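Local coordinates for protein nicotinate-nucleotide--dimethylbenzimidazole phosphoribosyltransferase (Thermus thermophilus HB8, PDB 1WX1) that probably catalyses the transfer of phosphoribose from nicotinate mononucleotide to 5,6-dimethylbenzimidazole, giving alpha-ribazole 5'-phosphate for cobalamin synthesis, at residues A[28-36]-A[267-275]. Numbering follows the deposited sequence.
Sequences EVALRLAAL and GLRDHLFAG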
loop_
_atom_site.group_PDB
_atom_site.type_symbol
_atom_site.label_atom_id
_atom_site.label_comp_id
_atom_site.label_asym_id
_atom_site.label_seq_id
_atom_site.Cartn_x
_atom_site.Cartn_y
_atom_site.Cartn_z
ATOM N N GLU A 28 -1.431 9.249 -11.400
ATOM C CA GLU A 28 -2.805 9.692 -11.614
ATOM C C GLU A 28 -3.378 10.213 -10.296
ATOM O O GLU A 28 -4.095 11.212 -10.263
ATOM C CB GLU A 28 -3.666 8.536 -12.135
ATOM C CG GLU A 28 -5.045 8.974 -12.611
ATOM C CD GLU A 28 -5.802 7.857 -13.316
ATOM O OE1 GLU A 28 -5.170 7.123 -14.104
ATOM O OE2 GLU A 28 -7.027 7.718 -13.098
ATOM N N VAL A 29 -3.055 9.523 -9.211
ATOM C CA VAL A 29 -3.513 9.917 -7.886
ATOM C C VAL A 29 -3.006 11.326 -7.575
ATOM O O VAL A 29 -3.765 12.190 -7.134
ATOM C CB VAL A 29 -2.987 8.936 -6.807
ATOM C CG1 VAL A 29 -3.379 9.429 -5.417
ATOM C CG2 VAL A 29 -3.560 7.535 -7.050
ATOM N N ALA A 30 -1.718 11.552 -7.814
ATOM C CA ALA A 30 -1.107 12.858 -7.565
ATOM C C ALA A 30 -1.829 13.962 -8.336
ATOM O O ALA A 30 -2.128 15.029 -7.794
ATOM C CB ALA A 30 0.374 12.830 -7.963
ATOM N N LEU A 31 -2.104 13.705 -9.611
ATOM C CA LEU A 31 -2.782 14.693 -10.446
ATOM C C LEU A 31 -4.173 15.016 -9.920
ATOM O O LEU A 31 -4.600 16.169 -9.933
ATOM C CB LEU A 31 -2.884 14.187 -11.881
ATOM C CG LEU A 31 -1.552 13.880 -12.569
ATOM C CD1 LEU A 31 -1.818 13.328 -13.970
ATOM C CD2 LEU A 31 -0.707 15.146 -12.639
ATOM N N ARG A 32 -4.889 13.997 -9.464
ATOM C CA ARG A 32 -6.228 14.226 -8.939
ATOM C C ARG A 32 -6.148 15.053 -7.660
ATOM O O ARG A 32 -6.935 15.977 -7.461
ATOM C CB ARG A 32 -6.935 12.893 -8.673
ATOM C CG ARG A 32 -7.207 12.075 -9.928
ATOM C CD ARG A 32 -8.030 10.827 -9.604
ATOM N NE ARG A 32 -9.316 11.186 -9.018
ATOM C CZ ARG A 32 -10.027 10.393 -8.222
ATOM N NH1 ARG A 32 -9.579 9.179 -7.910
ATOM N NH2 ARG A 32 -11.184 10.820 -7.729
ATOM N N LEU A 33 -5.190 14.727 -6.800
ATOM C CA LEU A 33 -5.012 15.464 -5.553
ATOM C C LEU A 33 -4.708 16.933 -5.841
ATOM O O LEU A 33 -5.255 17.832 -5.194
ATOM C CB LEU A 33 -3.882 14.837 -4.731
ATOM C CG LEU A 33 -4.212 13.440 -4.189
ATOM C CD1 LEU A 33 -2.986 12.822 -3.528
ATOM C CD2 LEU A 33 -5.375 13.555 -3.192
ATOM N N ALA A 34 -3.835 17.179 -6.813
ATOM C CA ALA A 34 -3.485 18.549 -7.178
ATOM C C ALA A 34 -4.721 19.310 -7.639
ATOM O O ALA A 34 -4.948 20.448 -7.228
ATOM C CB ALA A 34 -2.429 18.547 -8.287
ATOM N N ALA A 35 -5.521 18.679 -8.494
ATOM C CA ALA A 35 -6.731 19.305 -9.012
ATOM C C ALA A 35 -7.743 19.580 -7.900
ATOM O O ALA A 35 -8.407 20.616 -7.904
ATOM C CB ALA A 35 -7.355 18.424 -10.088
ATOM N N LEU A 36 -7.856 18.654 -6.950
ATOM C CA LEU A 36 -8.784 18.818 -5.834
ATOM C C LEU A 36 -8.391 19.973 -4.927
ATOM O O LEU A 36 -9.243 20.742 -4.495
ATOM C CB LEU A 36 -8.855 17.540 -4.995
ATOM C CG LEU A 36 -9.636 16.362 -5.569
ATOM C CD1 LEU A 36 -9.633 15.218 -4.558
ATOM C CD2 LEU A 36 -11.066 16.795 -5.878
ATOM N N GLY A 267 -21.183 15.081 -8.640
ATOM C CA GLY A 267 -19.795 15.516 -8.659
ATOM C C GLY A 267 -18.891 14.950 -7.572
ATOM O O GLY A 267 -17.666 15.091 -7.638
ATOM N N LEU A 268 -19.484 14.294 -6.583
ATOM C CA LEU A 268 -18.726 13.735 -5.471
ATOM C C LEU A 268 -17.732 12.664 -5.903
ATOM O O LEU A 268 -16.702 12.455 -5.255
ATOM C CB LEU A 268 -19.700 13.171 -4.434
ATOM C CG LEU A 268 -19.120 12.546 -3.165
ATOM C CD1 LEU A 268 -20.036 12.879 -1.991
ATOM C CD2 LEU A 268 -18.976 11.037 -3.353
ATOM N N ARG A 269 -18.036 12.002 -7.013
ATOM C CA ARG A 269 -17.191 10.941 -7.530
ATOM C C ARG A 269 -15.758 11.400 -7.801
ATOM O O ARG A 269 -14.822 10.626 -7.639
ATOM C CB ARG A 269 -17.790 10.386 -8.814
ATOM C CG ARG A 269 -17.075 9.159 -9.360
ATOM C CD ARG A 269 -17.654 8.822 -10.729
ATOM N NE ARG A 269 -16.911 9.462 -11.811
ATOM C CZ ARG A 269 -15.604 9.283 -12.016
ATOM N NH1 ARG A 269 -14.897 8.484 -11.213
ATOM N NH2 ARG A 269 -14.995 9.913 -13.012
ATOM N N ASP A 270 -15.588 12.656 -8.213
ATOM C CA ASP A 270 -14.259 13.202 -8.511
ATOM C C ASP A 270 -13.366 13.344 -7.281
ATOM O O ASP A 270 -12.153 13.504 -7.406
ATOM C CB ASP A 270 -14.383 14.569 -9.193
ATOM C CG ASP A 270 -15.137 14.495 -10.497
ATOM O OD1 ASP A 270 -14.845 13.580 -11.296
ATOM O OD2 ASP A 270 -16.018 15.352 -10.719
ATOM N N HIS A 271 -13.964 13.274 -6.097
ATOM C CA HIS A 271 -13.207 13.398 -4.852
ATOM C C HIS A 271 -12.884 12.051 -4.214
ATOM O O HIS A 271 -12.179 11.996 -3.203
ATOM C CB HIS A 271 -13.991 14.229 -3.834
ATOM C CG HIS A 271 -13.993 15.696 -4.119
ATOM N ND1 HIS A 271 -13.472 16.625 -3.242
ATOM C CD2 HIS A 271 -14.467 16.404 -5.174
ATOM C CE1 HIS A 271 -13.625 17.837 -3.743
ATOM N NE2 HIS A 271 -14.228 17.730 -4.916
ATOM N N LEU A 272 -13.403 10.976 -4.801
ATOM C CA LEU A 272 -13.202 9.631 -4.266
ATOM C C LEU A 272 -11.953 8.895 -4.728
ATOM O O LEU A 272 -11.571 8.947 -5.900
ATOM C CB LEU A 272 -14.410 8.740 -4.585
ATOM C CG LEU A 272 -15.787 9.085 -4.014
ATOM C CD1 LEU A 272 -16.803 8.035 -4.476
ATOM C CD2 LEU A 272 -15.716 9.138 -2.496
ATOM N N PHE A 273 -11.337 8.190 -3.784
ATOM C CA PHE A 273 -10.161 7.375 -4.032
ATOM C C PHE A 273 -10.465 6.012 -3.421
ATOM O O PHE A 273 -10.843 5.924 -2.246
ATOM C CB PHE A 273 -8.933 7.990 -3.358
ATOM C CG PHE A 273 -8.489 9.280 -3.987
ATOM C CD1 PHE A 273 -7.539 9.280 -5.006
ATOM C CD2 PHE A 273 -9.059 10.488 -3.599
ATOM C CE1 PHE A 273 -7.160 10.472 -5.631
ATOM C CE2 PHE A 273 -8.692 11.686 -4.215
ATOM C CZ PHE A 273 -7.740 11.675 -5.236
ATOM N N ALA A 274 -10.315 4.951 -4.205
ATOM C CA ALA A 274 -10.586 3.615 -3.693
ATOM C C ALA A 274 -9.375 3.108 -2.924
ATOM O O ALA A 274 -8.331 2.803 -3.514
ATOM C CB ALA A 274 -10.930 2.664 -4.840
ATOM N N GLY A 275 -9.516 3.026 -1.603
ATOM C CA GLY A 275 -8.424 2.562 -0.765
ATOM C C GLY A 275 -7.949 1.159 -1.092
ATOM O O GLY A 275 -6.750 0.918 -1.238
#
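Arg32 is held to the backbone carbonyls of Leu272 and Asp270 by three hydrogen bonds. Arg32 NH1 and NH2 both grip Leu272 O end-on, at 2.8 and 2.6 Å, and this oxygen lies close to the guanidinium plane. Arg32 NH2 also reaches Asp270 O at 2.9 Å, the nitrogen standing well above that carbonyl's plane. A bend at chi3 (60°) turns the group to these acceptors.

The same guanidinium lies flat on Phe273 in a cation-pi stack: Arg32 CZ is 4.1 Å from the centroid of the Phe273 ring and the planes differ by 22°. The arginine thus bridges helix 24-37 to the short strand 272-274, an outermost strand of this chain's parallel sheet, where Phe273 pairs through its backbone with Leu247 and Leu249. An alanine in place of Arg32 would probably leave the Leu272 and Asp270 carbonyls without these donors and uncover one Phe273 face.

Apolar contacts come from Val29, Leu33 and Leu36 on the same helix. Leu36 CD1 meets the Phe273 edge at CE2, while Leu36 CD2 stands over the centre of the His271 ring, a CH-pi contact of 3.3 Å to the centroid and 4° off the normal. Leu33 CD2 touches Phe273 CZ at 3.6 Å, and Val29 CG1 approaches CE1 of that ring.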